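Local structure of dual specificity phosphatase 28 (Homo sapiens, 5Y15) at residues Val70-Gln75 against Val89-Asp94; Ser131-Thr136 against Ala161-Gly166. The protein dephosphorylates a synthetic aryl phosphate in vitro but has almost no detectable activity on phosphotyrosine, although it belongs to the dual-specificity protein tyrosine phosphatases. The protein carries 2 engineered substitutions. All coordinates share one frame; numbering follows the deposited sequence.

In the fold
Both contacts lie in the catalytic domain of this dual-specificity phosphatase, with centres about 12 Å apart. Contact 1 comes first along the chain: strand 66-71 and the loop after it meet the segment following edge strand 85-88. Contact 2 then sets helix 130-142 against the turn that leads into helix 165-179. The two join at two places. Val-72 CG2 packs on Val-134 CG2 at 3.8 Å, and Asp-93 OD1 lies 2.8 Å from Asn-164 ND2, a probable hydrogen bond. Together they lie near Ser-124, the engineered residue at the inferred phosphocysteine site: the side chains of Val-72 and Ala-132 are about 5 Å and 7 Å from that of Ser-124.

Contact 1: residues Val70-Gln75 against Val89-Asp94; sequences VNVSRQ and VPVFDD
Where two parallel strands of the central sheet, 66-71 and 85-88, run out into loops, Val-89 N donates a nearly straight hydrogen bond to Asn-71 O (2.8 Å, 167° at the hydrogen). Val-72 then makes an inverse gamma turn, and Ser-73 CA closes on Val-91 O at 3.3 Å in a CA-H...O contact. Beneath this backbone pairing lies a row of valines. Val-70 CG1 meets Val-89 CG2, and Val-72 CG1, anti to its own N (chi1 -161°), reaches Val-91 CG2 at 3.9 Å, the two side chains lying alongside and pointing the same way. Further out, Arg-74 buries the largest area of any residue in the contact. Its chain, extended from CG to NE, crosses Phe-92 at about a right angle and puts CD over the ring face, 3.6 Å from the centroid, a CH-pi contact. Pro-90 O sits over one guanidinium face, 3.5 Å from Arg-74 CZ. The charge is met by Glu-97, which forms a salt bridge with Arg-74 NE and also accepts from Phe-92 N, so one carboxylate ties both residues. Helix 100-115 covers Val-70 and Val-89, Val-72 and Ser-73 touch Arg-130 at the start of helix 130-142, and strand 119-123 flanks strand 66-71 within the sheet.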
ATOM      1  N   VAL A  70      -3.362   1.597   6.793  1.00 30.34           N
ATOM      2  CA  VAL A  70      -3.330   0.200   6.391  1.00 29.46           C
ATOM      3  C   VAL A  70      -4.593  -0.426   6.942  1.00 34.12           C
ATOM      4  O   VAL A  70      -4.705  -0.647   8.156  1.00 28.00           O
ATOM      5  CB  VAL A  70      -2.080  -0.534   6.896  1.00 31.35           C
ATOM      6  CG1 VAL A  70      -2.076  -1.995   6.389  1.00 20.72           C
ATOM      7  CG2 VAL A  70      -0.792   0.205   6.472  1.00 26.28           C
ATOM      8  N   ASN A  71      -5.527  -0.732   6.044  1.00 29.83           N
ATOM      9  CA  ASN A  71      -6.845  -1.275   6.380  1.00 26.61           C
ATOM     10  C   ASN A  71      -6.714  -2.777   6.218  1.00 28.71           C
ATOM     11  O   ASN A  71      -6.707  -3.281   5.098  1.00 39.26           O
ATOM     12  CB  ASN A  71      -7.888  -0.664   5.442  1.00 34.93           C
ATOM     13  CG  ASN A  71      -9.340  -1.118   5.717  1.00 36.61           C
ATOM     14  OD1 ASN A  71      -9.615  -2.068   6.455  1.00 36.73           O
ATOM     15  ND2 ASN A  71     -10.270  -0.435   5.072  1.00 38.05           N
ATOM     16  N   VAL A  72      -6.555  -3.496   7.325  1.00 26.35           N
ATOM     17  CA  VAL A  72      -6.367  -4.959   7.265  1.00 24.94           C
ATOM     18  C   VAL A  72      -7.747  -5.584   7.417  1.00 37.68           C
ATOM     19  O   VAL A  72      -8.156  -6.055   8.487  1.00 27.67           O
ATOM     20  CB  VAL A  72      -5.375  -5.451   8.324  1.00 28.13           C
ATOM     21  CG1 VAL A  72      -4.847  -6.844   7.947  1.00 24.78           C
ATOM     22  CG2 VAL A  72      -4.223  -4.432   8.514  1.00 22.75           C
ATOM     23  N   SER A  73      -8.478  -5.656   6.302  1.00 32.57           N
ATOM     24  CA  SER A  73      -9.798  -6.277   6.308  1.00 31.80           C
ATOM     25  C   SER A  73     -10.319  -6.352   4.889  1.00 31.37           C
ATOM     26  O   SER A  73      -9.853  -5.645   3.997  1.00 35.37           O
ATOM     27  CB  SER A  73     -10.805  -5.492   7.144  1.00 25.48           C
ATOM     28  OG  SER A  73     -11.186  -4.358   6.402  1.00 25.31           O
ATOM     29  N   ARG A  74     -11.374  -7.141   4.718  1.00 34.73           N
ATOM     30  CA  ARG A  74     -12.009  -7.216   3.416  1.00 38.54           C
ATOM     31  C   ARG A  74     -13.171  -6.260   3.303  1.00 36.18           C
ATOM     32  O   ARG A  74     -13.437  -5.771   2.203  1.00 39.56           O
ATOM     33  CB  ARG A  74     -12.506  -8.637   3.154  1.00 37.15           C
ATOM     34  CG  ARG A  74     -11.397  -9.655   3.091  1.00 31.73           C
ATOM     35  CD  ARG A  74     -11.972 -10.998   2.726  1.00 43.16           C
ATOM     36  NE  ARG A  74     -10.972 -12.056   2.685  1.00 35.71           N
ATOM     37  CZ  ARG A  74     -10.451 -12.528   1.560  1.00 45.15           C
ATOM     38  NH1 ARG A  74     -10.827 -12.007   0.398  1.00 53.91           N
ATOM     39  NH2 ARG A  74      -9.552 -13.504   1.591  1.00 39.12           N
ATOM     40  N   GLN A  75     -13.779  -5.872   4.430  1.00 41.74           N
ATOM     41  CA  GLN A  75     -15.043  -5.159   4.378  1.00 41.55           C
ATOM     42  C   GLN A  75     -15.069  -3.912   5.230  1.00 46.43           C
ATOM     43  O   GLN A  75     -16.106  -3.247   5.246  1.00 36.37           O
ATOM     44  CB  GLN A  75     -16.196  -6.048   4.893  1.00 45.66           C
ATOM     45  CG  GLN A  75     -16.371  -7.408   4.252  1.00 38.88           C
ATOM     46  CD  GLN A  75     -16.539  -7.342   2.761  1.00 53.31           C
ATOM     47  OE1 GLN A  75     -16.904  -6.300   2.210  1.00 51.30           O
ATOM     48  NE2 GLN A  75     -16.292  -8.465   2.091  1.00 47.26           N
ATOM     49  N   VAL A  89      -5.453  -4.568   2.923  1.00 26.07           N
ATOM     50  CA  VAL A  89      -4.917  -5.922   2.982  1.00 26.76           C
ATOM     51  C   VAL A  89      -6.102  -6.843   3.212  1.00 31.65           C
ATOM     52  O   VAL A  89      -6.589  -6.951   4.341  1.00 30.63           O
ATOM     53  CB  VAL A  89      -3.847  -6.025   4.082  1.00 32.17           C
ATOM     54  CG1 VAL A  89      -3.277  -7.438   4.215  1.00 23.91           C
ATOM     55  CG2 VAL A  89      -2.753  -5.061   3.759  1.00 23.06           C
ATOM     56  N   PRO A  90      -6.606  -7.494   2.168  1.00 35.28           N
ATOM     57  CA  PRO A  90      -7.921  -8.146   2.242  1.00 33.19           C
ATOM     58  C   PRO A  90      -7.913  -9.501   2.908  1.00 37.49           C
ATOM     59  O   PRO A  90      -7.686 -10.519   2.242  1.00 40.09           O
ATOM     60  CB  PRO A  90      -8.340  -8.270   0.771  1.00 30.49           C
ATOM     61  CG  PRO A  90      -7.108  -8.151  -0.028  1.00 33.90           C
ATOM     62  CD  PRO A  90      -5.958  -7.696   0.865  1.00 37.86           C
ATOM     63  N   VAL A  91      -8.123  -9.536   4.220  1.00 31.22           N
ATOM     64  CA  VAL A  91      -8.244 -10.795   4.939  1.00 28.18           C
ATOM     65  C   VAL A  91      -9.344 -10.641   5.969  1.00 35.79           C
ATOM     66  O   VAL A  91      -9.571  -9.554   6.510  1.00 33.08           O
ATOM     67  CB  VAL A  91      -6.925 -11.252   5.640  1.00 42.31           C
ATOM     68  CG1 VAL A  91      -5.861 -11.632   4.643  1.00 34.73           C
ATOM     69  CG2 VAL A  91      -6.395 -10.156   6.596  1.00 23.40           C
ATOM     70  N   PHE A  92     -10.055 -11.738   6.212  1.00 41.40           N
ATOM     71  CA  PHE A  92     -10.930 -11.775   7.366  1.00 41.24           C
ATOM     72  C   PHE A  92     -10.083 -12.124   8.581  1.00 41.28           C
ATOM     73  O   PHE A  92      -8.981 -12.669   8.473  1.00 34.90           O
ATOM     74  CB  PHE A  92     -12.041 -12.836   7.230  1.00 40.96           C
ATOM     75  CG  PHE A  92     -13.133 -12.502   6.229  1.00 37.88           C
ATOM     76  CD1 PHE A  92     -13.913 -11.366   6.370  1.00 46.95           C
ATOM     77  CD2 PHE A  92     -13.402 -13.363   5.185  1.00 38.38           C
ATOM     78  CE1 PHE A  92     -14.925 -11.077   5.461  1.00 46.36           C
ATOM     79  CE2 PHE A  92     -14.421 -13.088   4.262  1.00 43.96           C
ATOM     80  CZ  PHE A  92     -15.178 -11.938   4.404  1.00 46.38           C
ATOM     81  N   ASP A  93     -10.622 -11.850   9.760  1.00 49.72           N
ATOM     82  CA  ASP A  93      -9.920 -12.241  10.974  1.00 35.85           C
ATOM     83  C   ASP A  93     -10.176 -13.731  11.186  1.00 36.88           C
ATOM     84  O   ASP A  93     -10.992 -14.156  12.004  1.00 36.72           O
ATOM     85  CB  ASP A  93     -10.372 -11.397  12.156  1.00 40.20           C
ATOM     86  CG  ASP A  93      -9.630 -11.753  13.432  1.00 38.60           C
ATOM     87  OD1 ASP A  93      -8.717 -12.603  13.357  1.00 34.61           O
ATOM     88  OD2 ASP A  93      -9.974 -11.194  14.495  1.00 36.55           O
ATOM     89  N   ASP A  94      -9.473 -14.537  10.395  1.00 33.27           N
ATOM     90  CA  ASP A  94      -9.744 -15.948  10.400  1.00 35.76           C
ATOM     91  C   ASP A  94      -8.430 -16.702  10.296  1.00 33.55           C
ATOM     92  O   ASP A  94      -7.571 -16.352   9.468  1.00 37.35           O
ATOM     93  CB  ASP A  94     -10.688 -16.291   9.219  1.00 37.62           C
ATOM     94  CG  ASP A  94     -11.084 -17.750   9.165  1.00 40.61           C
ATOM     95  OD1 ASP A  94     -10.214 -18.640   9.124  1.00 45.47           O
ATOM     96  OD2 ASP A  94     -12.304 -18.010   9.186  1.00 59.19           O
TER

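Contact 2: residues Ser131-Thr136 against Ala161-Gly166; sequences SAAVCT and AEPNPG
Ala-132 turns its CB toward the segment 161-166 and meets Ala-161 CB methyl to methyl at 4.0 Å. The same methyl lies 4.3 Å from Pro-163 CG. The proline ring leans against the next helical residue: Pro-163 CG comes to 4.0 Å from Ala-133 N, while Pro-163 CB touches Ala-133 CB at 4.2 Å. Two successive alanines keep this side of the helix low, and the loop passes with Pro-163 CA 5.5 Å from Ala-133 CA. No hydrogen bond joins the two segments; their side chains meet by van der Waals contact. One turn along, Thr-136 OG1, placed beside its own backbone N (chi1 -56°), bends back to donate to Ala-132 O at 2.7 Å. This carbonyl also accepts from Thr-136 N, the two donors approaching from opposite faces of its plane. Asn-164 takes the N-cap of helix 165-179, its OD1 accepting a weak bond from Gly-166 N (2.8 Å, 119° at the hydrogen) and a hydrogen bond from Phe-167 N. Phe-151 of helix 147-157 backs the proline, and Ser-131 OG hydrogen-bonds to OG of the engineered Ser-124. A helix starting where the phosphate-binding loop ends, six residues beyond the nucleophile position, belongs to the protein tyrosine phosphatase fold.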
ATOM      1  N   SER A 131      -4.721  -6.078  12.665  1.00 25.17           N
ATOM      2  CA  SER A 131      -3.871  -4.908  12.753  1.00 31.12           C
ATOM      3  C   SER A 131      -2.717  -5.134  13.724  1.00 34.02           C
ATOM      4  O   SER A 131      -1.620  -4.609  13.509  1.00 29.92           O
ATOM      5  CB  SER A 131      -4.705  -3.709  13.169  1.00 30.78           C
ATOM      6  OG  SER A 131      -5.316  -3.990  14.419  1.00 34.42           O
ATOM      7  N   ALA A 132      -2.931  -5.948  14.757  1.00 29.63           N
ATOM      8  CA  ALA A 132      -1.852  -6.235  15.687  1.00 37.38           C
ATOM      9  C   ALA A 132      -0.799  -7.098  15.020  1.00 41.87           C
ATOM     10  O   ALA A 132       0.406  -6.911  15.252  1.00 35.91           O
ATOM     11  CB  ALA A 132      -2.394  -6.924  16.940  1.00 25.91           C
ATOM     12  N   ALA A 133      -1.244  -8.050  14.193  1.00 29.07           N
ATOM     13  CA  ALA A 133      -0.311  -8.900  13.466  1.00 33.66           C
ATOM     14  C   ALA A 133       0.521  -8.081  12.491  1.00 26.18           C
ATOM     15  O   ALA A 133       1.738  -8.264  12.410  1.00 32.28           O
ATOM     16  CB  ALA A 133      -1.064 -10.003  12.723  1.00 37.47           C
ATOM     17  N   VAL A 134      -0.111  -7.160  11.755  1.00 31.45           N
ATOM     18  CA  VAL A 134       0.654  -6.347  10.802  1.00 26.42           C
ATOM     19  C   VAL A 134       1.639  -5.431  11.533  1.00 32.34           C
ATOM     20  O   VAL A 134       2.790  -5.262  11.103  1.00 28.22           O
ATOM     21  CB  VAL A 134      -0.296  -5.549   9.890  1.00 33.68           C
ATOM     22  CG1 VAL A 134       0.491  -4.541   9.067  1.00 24.13           C
ATOM     23  CG2 VAL A 134      -1.074  -6.494   8.960  1.00 26.26           C
ATOM     24  N   CYS A 135       1.210  -4.816  12.643  1.00 33.54           N
ATOM     25  CA  CYS A 135       2.147  -3.991  13.417  1.00 38.15           C
ATOM     26  C   CYS A 135       3.338  -4.817  13.899  1.00 32.54           C
ATOM     27  O   CYS A 135       4.498  -4.383  13.813  1.00 32.13           O
ATOM     28  CB  CYS A 135       1.430  -3.350  14.607  1.00 24.21           C
ATOM     29  SG  CYS A 135       0.449  -1.945  14.108  1.00 31.95           S
ATOM     30  N   THR A 136       3.069  -6.020  14.399  1.00 30.42           N
ATOM     31  CA  THR A 136       4.144  -6.881  14.861  1.00 25.97           C
ATOM     32  C   THR A 136       5.126  -7.198  13.737  1.00 40.22           C
ATOM     33  O   THR A 136       6.357  -7.051  13.891  1.00 34.42           O
ATOM     34  CB  THR A 136       3.532  -8.158  15.415  1.00 26.65           C
ATOM     35  OG1 THR A 136       2.606  -7.805  16.439  1.00 34.25           O
ATOM     36  CG2 THR A 136       4.586  -9.073  15.977  1.00 26.89           C
ATOM     37  N   ALA A 161      -4.608  -6.605  22.333  1.00 41.89           N
ATOM     38  CA  ALA A 161      -3.966  -7.175  21.152  1.00 37.73           C
ATOM     39  C   ALA A 161      -3.823  -8.680  21.266  1.00 39.24           C
ATOM     40  O   ALA A 161      -3.341  -9.198  22.276  1.00 33.80           O
ATOM     41  CB  ALA A 161      -2.603  -6.543  20.912  1.00 31.41           C
ATOM     42  N   GLU A 162      -4.245  -9.374  20.209  1.00 35.34           N
ATOM     43  CA  GLU A 162      -4.225 -10.823  20.114  1.00 38.05           C
ATOM     44  C   GLU A 162      -4.401 -11.297  18.678  1.00 45.27           C
ATOM     45  O   GLU A 162      -5.533 -11.506  18.240  1.00 35.95           O
ATOM     46  CB  GLU A 162      -5.326 -11.460  20.960  1.00 45.61           C
ATOM     47  CG  GLU A 162      -5.076 -12.932  21.135  1.00 42.24           C
ATOM     48  CD  GLU A 162      -5.943 -13.563  22.178  1.00 59.68           C
ATOM     49  OE1 GLU A 162      -7.128 -13.186  22.273  1.00 44.23           O
ATOM     50  OE2 GLU A 162      -5.429 -14.461  22.884  1.00 68.04           O
ATOM     51  N   PRO A 163      -3.320 -11.477  17.921  1.00 46.44           N
ATOM     52  CA  PRO A 163      -3.447 -12.126  16.614  1.00 35.24           C
ATOM     53  C   PRO A 163      -4.043 -13.498  16.822  1.00 40.05           C
ATOM     54  O   PRO A 163      -3.682 -14.196  17.770  1.00 35.06           O
ATOM     55  CB  PRO A 163      -1.992 -12.233  16.135  1.00 40.74           C
ATOM     56  CG  PRO A 163      -1.309 -11.066  16.810  1.00 35.13           C
ATOM     57  CD  PRO A 163      -1.932 -11.055  18.188  1.00 36.01           C
ATOM     58  N   ASN A 164      -4.958 -13.890  15.925  1.00 39.79           N
ATOM     59  CA  ASN A 164      -5.585 -15.200  16.054  1.00 36.10           C
ATOM     60  C   ASN A 164      -4.521 -16.279  15.857  1.00 32.00           C
ATOM     61  O   ASN A 164      -3.426 -15.992  15.365  1.00 41.17           O
ATOM     62  CB  ASN A 164      -6.786 -15.343  15.098  1.00 42.73           C
ATOM     63  CG  ASN A 164      -6.407 -15.557  13.631  1.00 35.34           C
ATOM     64  OD1 ASN A 164      -5.649 -16.464  13.288  1.00 40.35           O
ATOM     65  ND2 ASN A 164      -6.997 -14.752  12.758  1.00 29.68           N
ATOM     66  N   PRO A 165      -4.781 -17.516  16.301  1.00 33.82           N
ATOM     67  CA  PRO A 165      -3.702 -18.519  16.289  1.00 38.54           C
ATOM     68  C   PRO A 165      -3.095 -18.750  14.927  1.00 38.58           C
ATOM     69  O   PRO A 165      -1.890 -19.029  14.834  1.00 42.16           O
ATOM     70  CB  PRO A 165      -4.405 -19.786  16.797  1.00 35.30           C
ATOM     71  CG  PRO A 165      -5.520 -19.275  17.582  1.00 37.47           C
ATOM     72  CD  PRO A 165      -6.014 -18.081  16.868  1.00 34.90           C
ATOM     73  N   GLY A 166      -3.883 -18.623  13.860  1.00 40.50           N
ATOM     74  CA  GLY A 166      -3.317 -18.783  12.535  1.00 39.17           C
ATOM     75  C   GLY A 166      -2.363 -17.655  12.202  1.00 34.02           C
ATOM     76  O   GLY A 166      -1.270 -17.887  11.678  1.00 31.41           O
TER